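Local coordinates for peroxisomal membrane protein LPX1 (Saccharomyces cerevisiae, PDB 2Y6U) that hydrolyses ester bonds in the peroxisome as an alpha/beta-hydrolase with acyl esterase, lipase and phospholipase A activity, at residues A[67-71]-A[326-331]; A[149-153]-A[272-276]; A[155-160]-A[279-285]; A[216-220]-A[232-236]. All coordinates share one frame. Residues are numbered along the deposited sequence.

Contact 1: A[67-71]-A[326-331]; sequences VWEYY and NVEAPD
Residues 67-71 make a turn with helical backbone angles but no regular helix, tied by Tyr-71 N to Trp-68 O at 2.9 Å. Against it, 326-331 passes from one short helix into the next; the CA atoms of Val-67 and Val-327 lie 6.6 Å apart, those of Tyr-71 and Pro-330 7.4 Å. Asn-326, in the p rotamer, brings ND2 4.0 Å from Trp-68 CH2, and its backbone O accepts a hydrogen bond from Tyr-71 OH at 2.6 Å. Val-327 CG1 meets Val-67 CB at 3.7 Å. In alpha/beta hydrolases the catalytic histidine normally lies after the last strand, here 313-318; 326-331 comes shortly after that strand and packs on the loop between strands 51-58 and 84-92. The chain kinks at Ala-329 (phi/psi -132/58), N-cap of helix 330-347. Pro-330 touches both tyrosines, CG 3.6 Å from Tyr-70 CE1 (chi1 t) and CB 3.9 Å from Tyr-71 CE1 (chi1 m). Asp-331 points its CB away, yet OD1 accepts a hydrogen bond from Tyr-70 OH at 2.7 Å.

Contact 2: A[149-153]-A[272-276]; sequences FQALA and FAPFL
Phe-149 (chi1 t, chi2 -75°) lays one ring face against Leu-276, whose CD2 stands 3.8 Å from the ring centroid and 18° off its normal, a CH-pi contact. Leu-276 (chi1 t, chi2 p) also brings CB to 3.4 Å from Phe-149 CZ. Phe-272 (chi1 p) turns its ring edge toward the face of Phe-149 in an offset edge-to-face pair: centroids 5.5 Å apart, planes at 83°, with Phe-149 CZ and Phe-272 CD1 3.6 Å apart. Ala-273 CA lies at the edge of the Phe-149 ring, 3.9 Å from CE2.

The backbone of 149-153 is regular helix, with Ala-153 N bonded to Phe-149 O at 3.0 Å. Phe-272 is the N-cap residue of a second helix, whose first turn is 273-276. The two come closest in the backbone at Ala-153 and Leu-276, CA atoms 6.3 Å apart, where small Ala-153 lets Leu-276 CD1 approach to 3.7 Å from Ala-153 N and 4.0 Å from Ala-153 CB. No hydrogen bond crosses; the packing is wholly apolar.

Helix 146-157 follows the probable nucleophile elbow around Ser-145, as in other alpha/beta hydrolases. Its Leu-152 packs on Leu-165 and Leu-167 of strand 164-168, while Phe-149 and Phe-272 both rest on Ile-115 of helix 114-125.

Contact 3: A[155-160]-A[279-285]; sequences DVLQPN and NVKFVRK
Charge and hydrogen bonding come first. Lys-285 NZ forms a salt bridge with Asp-155 OD1 at 2.8 Å and donates to Pro-159 O at 2.7 Å; it also bonds Phe-162 O, so one ammonium group gathers the end of helix 146-157 and the chain just beyond it. After Leu-157 the backbone leaves helical angles at Gln-158 (-154/83), and Lys-285 (chi1 m, chi2 m) hydrogen-bonds a carbonyl of the loop that follows.

Water supplies the second set of links. Water 1 lies 2.6 Å from Asp-155 OD2 and accepts from Arg-284 N at 2.8 Å; water 2 lies 2.8 Å from both Asp-155 OD2 and Phe-282 O.

Apolar packing fills the rest. Val-156 CG2 meets Val-283 CG2 at 3.7 Å, and Val-156 CG1 meets Asn-279 CB at 3.7 Å. Asp-155 and Val-283 have their CA atoms 6.4 Å apart.

The loop between helix 273-279 and strand 286-292 thus lies along helix 146-157, with Val-283 also touching Leu-165 of strand 164-168. The dimer interface adjoins it: Phe-282 meets Phe-275 of the second subunit edge-to-face, and Asn-279, whose ND2 also donates to Phe-275 O of its own chain, hydrogen-bonds Asn-279 of that subunit.

Contact 4: A[216-220]-A[232-236]; sequences KYMRN and LQNII
Arg-219, Met-218 and Ile-236 bury the most surface where helix 216-220 meets helix 232-236. The segments run roughly antiparallel, with 146° between their N-to-C directions and axes 10.7 Å apart at closest; Met-218 and Ile-236 have CA atoms 6.8 Å apart, Arg-219 and Leu-232 7.8 Å. Arg-219, extended through chi2 and chi3 (both t), lays one face of its guanidinium over Ile-236 CD1, 3.4 Å from CZ. Its NH1 lies 3.7 Å from Leu-232 CD2, and NH2 makes a weak hydrogen bond to Gln-233 OE1 at 2.8 Å; Gln-233 NE2 is held by Asp-237. Met-218, m in all three chi angles, folds onto the other helix, CB 3.7 Å from Ile-236 CG1 and CE 3.6 Å from Ile-235 CG2. Aliphatic packing thus lies beside a polar rim. Both helices belong to the excursion between strands 164-168 and 286-292, where alpha/beta hydrolases commonly insert a cap, and this antiparallel helix pair is consistent with part of one.

In the fold
These contacts illustrate how an alpha/beta-hydrolase joins sequence-distant parts around one sheet. Contact 1 spans the longest loop, from residues 67-71 to 326-331, and encloses the other three along the chain. Contacts 2 and 3 share helix 146-157, with centres 10 Å apart; their segments alternate in sequence, and both touch the second subunit, so fold packing and dimerization meet there. They lie across the chain's centre from contact 1, 24 and 27 Å away between centres. Contact 4 closes a short local loop in the probable cap, yet touches contact 1 through Val-67 and Ile-235, connecting the cap to the core; its centre is 37 Å from that of contact 3.

Contact 1: A[67-71]-A[326-331]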
loop_
_atom_site.group_PDB
_atom_site.type_symbol
_atom_site.label_atom_id
_atom_site.label_comp_id
_atom_site.label_asym_id
_atom_site.label_seq_id
_atom_site.Cartn_x
_atom_site.Cartn_y
_atom_site.Cartn_z
ATOM N N VAL A 67 -6.235 6.331 24.854
ATOM C CA VAL A 67 -5.115 7.050 25.470
ATOM C C VAL A 67 -4.931 8.449 24.884
ATOM O O VAL A 67 -4.273 9.305 25.497
ATOM C CB VAL A 67 -3.769 6.289 25.363
ATOM C CG1 VAL A 67 -3.912 4.885 26.067
ATOM C CG2 VAL A 67 -3.244 6.194 23.911
ATOM N N TRP A 68 -5.580 8.702 23.744
ATOM C CA TRP A 68 -5.526 10.007 23.136
ATOM C C TRP A 68 -6.711 10.896 23.447
ATOM O O TRP A 68 -6.701 12.113 23.132
ATOM C CB TRP A 68 -5.372 9.875 21.636
ATOM C CG TRP A 68 -4.317 8.964 21.175
ATOM C CD1 TRP A 68 -4.498 7.756 20.581
ATOM C CD2 TRP A 68 -2.885 9.172 21.239
ATOM N NE1 TRP A 68 -3.294 7.218 20.226
ATOM C CE2 TRP A 68 -2.283 8.054 20.595
ATOM C CE3 TRP A 68 -2.081 10.158 21.742
ATOM C CZ2 TRP A 68 -0.949 7.911 20.495
ATOM C CZ3 TRP A 68 -0.683 10.030 21.574
ATOM C CH2 TRP A 68 -0.159 8.918 20.969
ATOM N N GLU A 69 -7.740 10.380 24.128
ATOM C CA GLU A 69 -8.853 11.264 24.422
ATOM C C GLU A 69 -8.534 12.498 25.233
ATOM O O GLU A 69 -9.069 13.585 24.947
ATOM C CB GLU A 69 -10.074 10.495 25.004
ATOM C CG GLU A 69 -10.559 9.478 23.996
ATOM C CD GLU A 69 -11.812 8.636 24.555
ATOM O OE1 GLU A 69 -12.246 8.839 25.696
ATOM O OE2 GLU A 69 -12.232 7.729 23.856
ATOM N N TYR A 70 -7.674 12.373 26.239
ATOM C CA TYR A 70 -7.222 13.482 27.010
ATOM C C TYR A 70 -6.624 14.602 26.102
ATOM O O TYR A 70 -6.616 15.761 26.458
ATOM C CB TYR A 70 -6.167 12.953 28.019
ATOM C CG TYR A 70 -5.559 14.013 28.842
ATOM C CD1 TYR A 70 -4.414 14.682 28.430
ATOM C CD2 TYR A 70 -6.121 14.359 30.066
ATOM C CE1 TYR A 70 -3.840 15.672 29.202
ATOM C CE2 TYR A 70 -5.535 15.356 30.923
ATOM C CZ TYR A 70 -4.387 16.020 30.479
ATOM O OH TYR A 70 -3.914 17.007 31.266
ATOM N N TYR A 71 -6.037 14.207 24.976
ATOM C CA TYR A 71 -5.402 15.178 24.095
ATOM C C TYR A 71 -6.378 16.086 23.353
ATOM O O TYR A 71 -6.049 17.259 23.018
ATOM C CB TYR A 71 -4.584 14.460 23.024
ATOM C CG TYR A 71 -3.272 13.833 23.525
ATOM C CD1 TYR A 71 -3.246 12.931 24.604
ATOM C CD2 TYR A 71 -2.055 14.095 22.858
ATOM C CE1 TYR A 71 -2.012 12.335 25.069
ATOM C CE2 TYR A 71 -0.881 13.487 23.271
ATOM C CZ TYR A 71 -0.847 12.636 24.378
ATOM O OH TYR A 71 0.359 12.057 24.781
ATOM N N ASN A 326 3.734 9.390 26.642
ATOM C CA ASN A 326 2.461 9.860 26.064
ATOM C C ASN A 326 1.324 9.779 27.058
ATOM O O ASN A 326 0.438 10.642 26.985
ATOM C CB ASN A 326 2.026 9.134 24.788
ATOM C CG ASN A 326 1.822 7.659 24.984
ATOM O OD1 ASN A 326 2.594 7.037 25.706
ATOM N ND2 ASN A 326 0.763 7.108 24.368
ATOM N N VAL A 327 1.309 8.771 27.931
ATOM C CA VAL A 327 0.243 8.671 28.942
ATOM C C VAL A 327 0.652 9.211 30.315
ATOM O O VAL A 327 -0.209 9.557 31.081
ATOM C CB VAL A 327 -0.348 7.261 29.049
ATOM C CG1 VAL A 327 -0.898 6.833 27.622
ATOM C CG2 VAL A 327 0.645 6.217 29.554
ATOM N N GLU A 328 1.951 9.271 30.604
ATOM C CA GLU A 328 2.404 9.725 31.919
ATOM C C GLU A 328 2.687 11.191 32.024
ATOM O O GLU A 328 2.551 11.753 33.099
ATOM C CB GLU A 328 3.645 8.948 32.344
ATOM C CG GLU A 328 3.389 7.467 32.360
ATOM C CD GLU A 328 4.611 6.621 32.756
ATOM O OE1 GLU A 328 5.753 7.142 32.727
ATOM O OE2 GLU A 328 4.426 5.429 33.072
ATOM N N ALA A 329 3.107 11.819 30.938
ATOM C CA ALA A 329 3.280 13.270 30.919
ATOM C C ALA A 329 2.632 13.843 29.693
ATOM O O ALA A 329 3.291 14.493 28.898
ATOM C CB ALA A 329 4.831 13.622 30.947
ATOM N N PRO A 330 1.300 13.627 29.498
ATOM C CA PRO A 330 0.653 14.098 28.267
ATOM C C PRO A 330 0.777 15.636 28.069
ATOM O O PRO A 330 0.854 16.086 26.941
ATOM C CB PRO A 330 -0.805 13.668 28.474
ATOM C CG PRO A 330 -0.952 13.678 29.983
ATOM C CD PRO A 330 0.318 13.135 30.478
ATOM N N ASP A 331 0.749 16.425 29.133
ATOM C CA ASP A 331 0.774 17.895 28.951
ATOM C C ASP A 331 2.065 18.327 28.238
ATOM O O ASP A 331 2.012 19.165 27.326
ATOM C CB ASP A 331 0.598 18.625 30.247
ATOM C CG ASP A 331 -0.815 18.498 30.779
ATOM O OD1 ASP A 331 -1.703 18.048 30.046
ATOM O OD2 ASP A 331 -0.989 18.805 31.910
#

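Contact 2: A[149-153]-A[272-276]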
loop_
_atom_site.group_PDB
_atom_site.type_symbol
_atom_site.label_atom_id
_atom_site.label_comp_id
_atom_site.label_asym_id
_atom_site.label_seq_id
_atom_site.Cartn_x
_atom_site.Cartn_y
_atom_site.Cartn_z
ATOM N N PHE A 149 6.222 3.156 14.744
ATOM C CA PHE A 149 6.618 2.274 13.602
ATOM C C PHE A 149 5.585 2.458 12.460
ATOM O O PHE A 149 5.956 2.564 11.261
ATOM C CB PHE A 149 6.687 0.831 14.080
ATOM C CG PHE A 149 7.078 -0.176 13.040
ATOM C CD1 PHE A 149 6.143 -0.570 12.047
ATOM C CD2 PHE A 149 8.343 -0.757 13.045
ATOM C CE1 PHE A 149 6.507 -1.538 11.101
ATOM C CE2 PHE A 149 8.706 -1.719 12.122
ATOM C CZ PHE A 149 7.791 -2.119 11.129
ATOM N N GLN A 150 4.300 2.331 12.800
ATOM C CA GLN A 150 3.232 2.359 11.790
ATOM C C GLN A 150 3.080 3.669 11.065
ATOM O O GLN A 150 2.840 3.654 9.890
ATOM C CB GLN A 150 1.920 1.878 12.383
ATOM C CG GLN A 150 2.008 0.412 12.800
ATOM C CD GLN A 150 0.757 -0.057 13.493
ATOM O OE1 GLN A 150 0.218 0.647 14.350
ATOM N NE2 GLN A 150 0.323 -1.257 13.184
ATOM N N ALA A 151 3.375 4.769 11.750
ATOM C CA ALA A 151 3.413 6.093 11.102
ATOM C C ALA A 151 4.430 6.109 9.966
ATOM O O ALA A 151 4.158 6.590 8.895
ATOM C CB ALA A 151 3.710 7.213 12.127
ATOM N N LEU A 152 5.655 5.674 10.271
ATOM C CA LEU A 152 6.692 5.521 9.257
ATOM C C LEU A 152 6.295 4.598 8.099
ATOM O O LEU A 152 6.442 4.949 6.924
ATOM C CB LEU A 152 7.997 5.007 9.904
ATOM C CG LEU A 152 8.715 5.943 10.830
ATOM C CD1 LEU A 152 9.783 5.198 11.731
ATOM C CD2 LEU A 152 9.381 7.092 9.986
ATOM N N ALA A 153 5.701 3.450 8.438
ATOM C CA ALA A 153 5.297 2.510 7.416
ATOM C C ALA A 153 4.185 3.052 6.537
ATOM O O ALA A 153 4.181 2.795 5.346
ATOM C CB ALA A 153 4.883 1.134 8.038
ATOM N N PHE A 272 8.790 -8.389 10.109
ATOM C CA PHE A 272 8.415 -7.201 9.385
ATOM C C PHE A 272 9.303 -5.979 9.618
ATOM O O PHE A 272 9.254 -5.007 8.869
ATOM C CB PHE A 272 6.886 -6.858 9.701
ATOM C CG PHE A 272 6.577 -6.681 11.147
ATOM C CD1 PHE A 272 6.941 -5.531 11.764
ATOM C CD2 PHE A 272 5.956 -7.691 11.910
ATOM C CE1 PHE A 272 6.772 -5.345 13.091
ATOM C CE2 PHE A 272 5.714 -7.489 13.238
ATOM C CZ PHE A 272 6.117 -6.296 13.838
ATOM N N ALA A 273 10.105 -5.951 10.690
ATOM C CA ALA A 273 10.893 -4.792 10.951
ATOM C C ALA A 273 11.965 -4.572 9.785
ATOM O O ALA A 273 12.197 -3.447 9.503
ATOM C CB ALA A 273 11.637 -4.850 12.378
ATOM N N PRO A 274 12.579 -5.595 9.211
ATOM C CA PRO A 274 13.631 -5.314 8.219
ATOM C C PRO A 274 13.122 -4.486 7.042
ATOM O O PRO A 274 13.815 -3.607 6.560
ATOM C CB PRO A 274 14.054 -6.697 7.773
ATOM C CG PRO A 274 14.011 -7.491 9.149
ATOM C CD PRO A 274 12.653 -7.033 9.574
ATOM N N PHE A 275 11.901 -4.765 6.647
ATOM C CA PHE A 275 11.267 -4.028 5.532
ATOM C C PHE A 275 11.152 -2.530 5.842
ATOM O O PHE A 275 11.538 -1.677 5.064
ATOM C CB PHE A 275 9.895 -4.602 5.240
ATOM C CG PHE A 275 9.167 -3.817 4.125
ATOM C CD1 PHE A 275 9.443 -4.071 2.812
ATOM C CD2 PHE A 275 8.374 -2.777 4.432
ATOM C CE1 PHE A 275 8.787 -3.334 1.794
ATOM C CE2 PHE A 275 7.708 -2.069 3.429
ATOM C CZ PHE A 275 7.923 -2.358 2.133
ATOM N N LEU A 276 10.731 -2.202 7.061
ATOM C CA LEU A 276 10.616 -0.821 7.521
ATOM C C LEU A 276 11.983 -0.164 7.631
ATOM O O LEU A 276 12.210 0.908 7.041
ATOM C CB LEU A 276 9.770 -0.678 8.799
ATOM C CG LEU A 276 9.785 0.857 9.059
ATOM C CD1 LEU A 276 8.876 1.602 7.967
ATOM C CD2 LEU A 276 9.743 1.366 10.382
#

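Contact 3: A[155-160]-A[279-285]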
loop_
_atom_site.group_PDB
_atom_site.type_symbol
_atom_site.label_atom_id
_atom_site.label_comp_id
_atom_site.label_asym_id
_atom_site.label_seq_id
_atom_site.Cartn_x
_atom_site.Cartn_y
_atom_site.Cartn_z
ATOM N N ASP A 155 3.885 6.137 5.609
ATOM C CA ASP A 155 4.523 7.008 4.589
ATOM C C ASP A 155 5.238 6.206 3.544
ATOM O O ASP A 155 5.196 6.554 2.331
ATOM C CB ASP A 155 5.447 8.029 5.230
ATOM C CG ASP A 155 5.900 9.111 4.224
ATOM O OD1 ASP A 155 5.013 9.938 3.894
ATOM O OD2 ASP A 155 7.044 9.024 3.698
ATOM N N VAL A 156 5.874 5.072 3.938
ATOM C CA VAL A 156 6.537 4.230 3.007
ATOM C C VAL A 156 5.579 3.688 1.955
ATOM O O VAL A 156 5.870 3.661 0.743
ATOM C CB VAL A 156 7.320 3.071 3.722
ATOM C CG1 VAL A 156 7.804 2.047 2.655
ATOM C CG2 VAL A 156 8.566 3.682 4.573
ATOM N N LEU A 157 4.432 3.218 2.423
ATOM C CA LEU A 157 3.504 2.559 1.563
ATOM C C LEU A 157 2.621 3.563 0.755
ATOM O O LEU A 157 2.020 3.170 -0.212
ATOM C CB LEU A 157 2.528 1.701 2.399
ATOM C CG LEU A 157 3.268 0.503 3.069
ATOM C CD1 LEU A 157 2.251 -0.226 4.004
ATOM C CD2 LEU A 157 3.872 -0.444 1.972
ATOM N N GLN A 158 2.520 4.788 1.239
ATOM C CA GLN A 158 1.647 5.821 0.618
ATOM C C GLN A 158 2.268 7.211 0.997
ATOM O O GLN A 158 1.849 7.844 1.948
ATOM C CB GLN A 158 0.274 5.664 1.178
ATOM C CG GLN A 158 -0.786 6.787 0.676
ATOM C CD GLN A 158 -0.618 7.144 -0.740
ATOM O OE1 GLN A 158 0.278 7.928 -1.086
ATOM N NE2 GLN A 158 -1.459 6.556 -1.622
ATOM N N PRO A 159 3.249 7.659 0.266
ATOM C CA PRO A 159 3.953 8.803 0.670
ATOM C C PRO A 159 3.244 10.135 0.304
ATOM O O PRO A 159 3.809 11.235 0.494
ATOM C CB PRO A 159 5.290 8.654 -0.132
ATOM C CG PRO A 159 4.913 8.062 -1.369
ATOM C CD PRO A 159 3.902 7.043 -0.893
ATOM N N ASN A 160 1.995 10.091 -0.123
ATOM C CA ASN A 160 1.337 11.322 -0.533
ATOM C C ASN A 160 0.263 11.739 0.459
ATOM O O ASN A 160 -0.499 12.635 0.198
ATOM C CB ASN A 160 0.765 11.069 -1.903
ATOM C CG ASN A 160 1.784 10.636 -2.866
ATOM O OD1 ASN A 160 2.697 11.409 -3.163
ATOM N ND2 ASN A 160 1.658 9.367 -3.426
ATOM N N ASN A 279 13.577 0.996 4.455
ATOM C CA ASN A 279 12.799 2.017 3.802
ATOM C C ASN A 279 12.676 3.347 4.487
ATOM O O ASN A 279 12.107 4.330 3.919
ATOM C CB ASN A 279 11.415 1.465 3.394
ATOM C CG ASN A 279 11.559 0.566 2.240
ATOM O OD1 ASN A 279 12.091 1.005 1.197
ATOM N ND2 ASN A 279 11.274 -0.741 2.396
ATOM N N VAL A 280 13.179 3.460 5.709
ATOM C CA VAL A 280 13.169 4.760 6.401
ATOM C C VAL A 280 13.855 5.871 5.569
ATOM O O VAL A 280 13.389 7.023 5.573
ATOM C CB VAL A 280 13.785 4.616 7.818
ATOM C CG1 VAL A 280 13.875 6.038 8.490
ATOM C CG2 VAL A 280 12.824 3.788 8.670
ATOM N N LYS A 281 14.828 5.494 4.801
ATOM C CA LYS A 281 15.513 6.397 3.904
ATOM C C LYS A 281 14.573 7.082 2.856
ATOM O O LYS A 281 14.962 8.132 2.325
ATOM C CB LYS A 281 16.702 5.764 3.214
ATOM C CG LYS A 281 16.366 4.635 2.217
ATOM C CD LYS A 281 17.535 3.918 1.589
ATOM C CE LYS A 281 17.031 2.894 0.590
ATOM N NZ LYS A 281 18.096 2.028 0.080
ATOM N N PHE A 282 13.389 6.489 2.596
ATOM C CA PHE A 282 12.446 7.055 1.638
ATOM C C PHE A 282 11.480 8.030 2.275
ATOM O O PHE A 282 10.687 8.667 1.585
ATOM C CB PHE A 282 11.711 5.940 0.889
ATOM C CG PHE A 282 12.606 5.225 -0.071
ATOM C CD1 PHE A 282 13.173 5.895 -1.144
ATOM C CD2 PHE A 282 12.944 3.895 0.121
ATOM C CE1 PHE A 282 13.912 5.205 -2.073
ATOM C CE2 PHE A 282 13.739 3.235 -0.742
ATOM C CZ PHE A 282 14.264 3.866 -1.846
ATOM N N VAL A 283 11.516 8.129 3.624
ATOM C CA VAL A 283 10.577 8.969 4.360
ATOM C C VAL A 283 11.181 10.396 4.375
ATOM O O VAL A 283 12.123 10.674 5.112
ATOM C CB VAL A 283 10.326 8.467 5.790
ATOM C CG1 VAL A 283 9.480 9.491 6.624
ATOM C CG2 VAL A 283 9.632 7.043 5.694
ATOM N N ARG A 284 10.654 11.233 3.511
ATOM C CA ARG A 284 11.250 12.569 3.230
ATOM C C ARG A 284 10.563 13.659 4.036
ATOM O O ARG A 284 11.067 14.796 4.107
ATOM C CB ARG A 284 11.097 12.923 1.764
ATOM C CG ARG A 284 11.786 12.017 0.868
ATOM C CD ARG A 284 11.605 12.678 -0.452
ATOM N NE ARG A 284 11.738 11.775 -1.559
ATOM C CZ ARG A 284 11.790 12.183 -2.823
ATOM N NH1 ARG A 284 11.666 13.486 -3.109
ATOM N NH2 ARG A 284 11.938 11.288 -3.793
ATOM N N LYS A 285 9.489 13.315 4.711
ATOM C CA LYS A 285 8.690 14.267 5.449
ATOM C C LYS A 285 9.359 14.739 6.709
ATOM O O LYS A 285 10.069 14.000 7.355
ATOM C CB LYS A 285 7.349 13.607 5.875
ATOM C CG LYS A 285 6.577 12.984 4.768
ATOM C CD LYS A 285 6.150 13.986 3.652
ATOM C CE LYS A 285 5.526 13.272 2.449
ATOM N NZ LYS A 285 4.377 12.429 2.824
HETATM O O HOH W 1 8.214 10.809 2.153
HETATM O O HOH W 2 8.183 7.342 1.816
#

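Contact 4: A[216-220]-A[232-236]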
loop_
_atom_site.group_PDB
_atom_site.type_symbol
_atom_site.label_atom_id
_atom_site.label_comp_id
_atom_site.label_asym_id
_atom_site.label_seq_id
_atom_site.Cartn_x
_atom_site.Cartn_y
_atom_site.Cartn_z
ATOM N N LYS A 216 -7.885 -2.735 41.242
ATOM C CA LYS A 216 -6.631 -2.883 42.011
ATOM C C LYS A 216 -5.447 -3.221 41.095
ATOM O O LYS A 216 -4.385 -2.596 41.153
ATOM C CB LYS A 216 -6.768 -3.968 43.076
ATOM C CG LYS A 216 -5.484 -4.318 43.899
ATOM C CD LYS A 216 -5.832 -5.300 45.047
ATOM C CE LYS A 216 -4.643 -5.551 45.965
ATOM N NZ LYS A 216 -4.973 -6.460 47.083
ATOM N N TYR A 217 -5.610 -4.255 40.290
ATOM C CA TYR A 217 -4.599 -4.528 39.269
ATOM C C TYR A 217 -4.334 -3.320 38.335
ATOM O O TYR A 217 -3.171 -2.952 38.107
ATOM C CB TYR A 217 -4.955 -5.800 38.477
ATOM C CG TYR A 217 -3.980 -6.051 37.389
ATOM C CD1 TYR A 217 -2.783 -6.709 37.622
ATOM C CD2 TYR A 217 -4.247 -5.584 36.103
ATOM C CE1 TYR A 217 -1.873 -6.908 36.578
ATOM C CE2 TYR A 217 -3.371 -5.780 35.083
ATOM C CZ TYR A 217 -2.186 -6.442 35.318
ATOM O OH TYR A 217 -1.349 -6.571 34.230
ATOM N N MET A 218 -5.367 -2.688 37.791
ATOM C CA MET A 218 -5.097 -1.605 36.813
ATOM C C MET A 218 -4.235 -0.524 37.497
ATOM O O MET A 218 -3.268 -0.069 36.918
ATOM C CB MET A 218 -6.388 -1.033 36.211
ATOM C CG MET A 218 -7.127 -2.032 35.392
ATOM S SD MET A 218 -6.132 -2.604 33.927
ATOM C CE MET A 218 -6.358 -1.135 32.877
ATOM N N ARG A 219 -4.542 -0.188 38.756
ATOM C CA ARG A 219 -3.865 0.931 39.440
ATOM C C ARG A 219 -2.524 0.526 40.077
ATOM O O ARG A 219 -1.704 1.404 40.378
ATOM C CB ARG A 219 -4.783 1.560 40.505
ATOM C CG ARG A 219 -6.014 2.226 39.929
ATOM C CD ARG A 219 -6.879 2.927 40.979
ATOM N NE ARG A 219 -8.050 3.492 40.298
ATOM C CZ ARG A 219 -8.045 4.591 39.534
ATOM N NH1 ARG A 219 -6.959 5.317 39.357
ATOM N NH2 ARG A 219 -9.175 5.012 38.982
ATOM N N ASN A 220 -2.287 -0.784 40.259
ATOM C CA ASN A 220 -1.051 -1.272 40.927
ATOM C C ASN A 220 -0.156 -2.234 40.169
ATOM O O ASN A 220 1.027 -2.367 40.533
ATOM C CB ASN A 220 -1.390 -1.949 42.246
ATOM C CG ASN A 220 -2.004 -1.034 43.203
ATOM O OD1 ASN A 220 -1.302 -0.320 43.909
ATOM N ND2 ASN A 220 -3.326 -1.080 43.310
ATOM N N LEU A 232 -5.493 7.209 33.030
ATOM C CA LEU A 232 -5.691 5.944 33.738
ATOM C C LEU A 232 -7.179 5.633 33.963
ATOM O O LEU A 232 -7.645 4.520 33.651
ATOM C CB LEU A 232 -4.909 5.990 35.045
ATOM C CG LEU A 232 -4.947 4.750 35.917
ATOM C CD1 LEU A 232 -4.540 3.527 35.057
ATOM C CD2 LEU A 232 -4.007 5.000 37.166
ATOM N N GLN A 233 -7.940 6.626 34.411
ATOM C CA GLN A 233 -9.373 6.457 34.607
ATOM C C GLN A 233 -9.999 6.145 33.239
ATOM O O GLN A 233 -10.833 5.269 33.169
ATOM C CB GLN A 233 -10.029 7.705 35.207
ATOM C CG GLN A 233 -11.525 7.506 35.608
ATOM C CD GLN A 233 -11.675 6.448 36.670
ATOM O OE1 GLN A 233 -11.098 6.585 37.739
ATOM N NE2 GLN A 233 -12.474 5.408 36.405
ATOM N N ASN A 234 -9.644 6.875 32.184
ATOM C CA ASN A 234 -10.182 6.557 30.835
ATOM C C ASN A 234 -9.836 5.138 30.373
ATOM O O ASN A 234 -10.688 4.454 29.798
ATOM C CB ASN A 234 -9.631 7.489 29.808
ATOM C CG ASN A 234 -10.119 8.868 29.978
ATOM O OD1 ASN A 234 -11.150 9.113 30.692
ATOM N ND2 ASN A 234 -9.388 9.821 29.339
ATOM N N ILE A 235 -8.589 4.705 30.661
ATOM C CA ILE A 235 -8.152 3.337 30.339
ATOM C C ILE A 235 -9.014 2.336 31.103
ATOM O O ILE A 235 -9.508 1.357 30.531
ATOM C CB ILE A 235 -6.648 3.118 30.615
ATOM C CG1 ILE A 235 -5.801 3.875 29.580
ATOM C CG2 ILE A 235 -6.323 1.627 30.618
ATOM C CD1 ILE A 235 -4.281 4.038 29.962
ATOM N N ILE A 236 -9.179 2.568 32.395
ATOM C CA ILE A 236 -9.939 1.666 33.248
ATOM C C ILE A 236 -11.358 1.495 32.754
ATOM O O ILE A 236 -11.866 0.370 32.624
ATOM C CB ILE A 236 -9.877 2.120 34.732
ATOM C CG1 ILE A 236 -8.460 1.882 35.295
ATOM C CG2 ILE A 236 -10.992 1.416 35.568
ATOM C CD1 ILE A 236 -8.075 2.731 36.636
#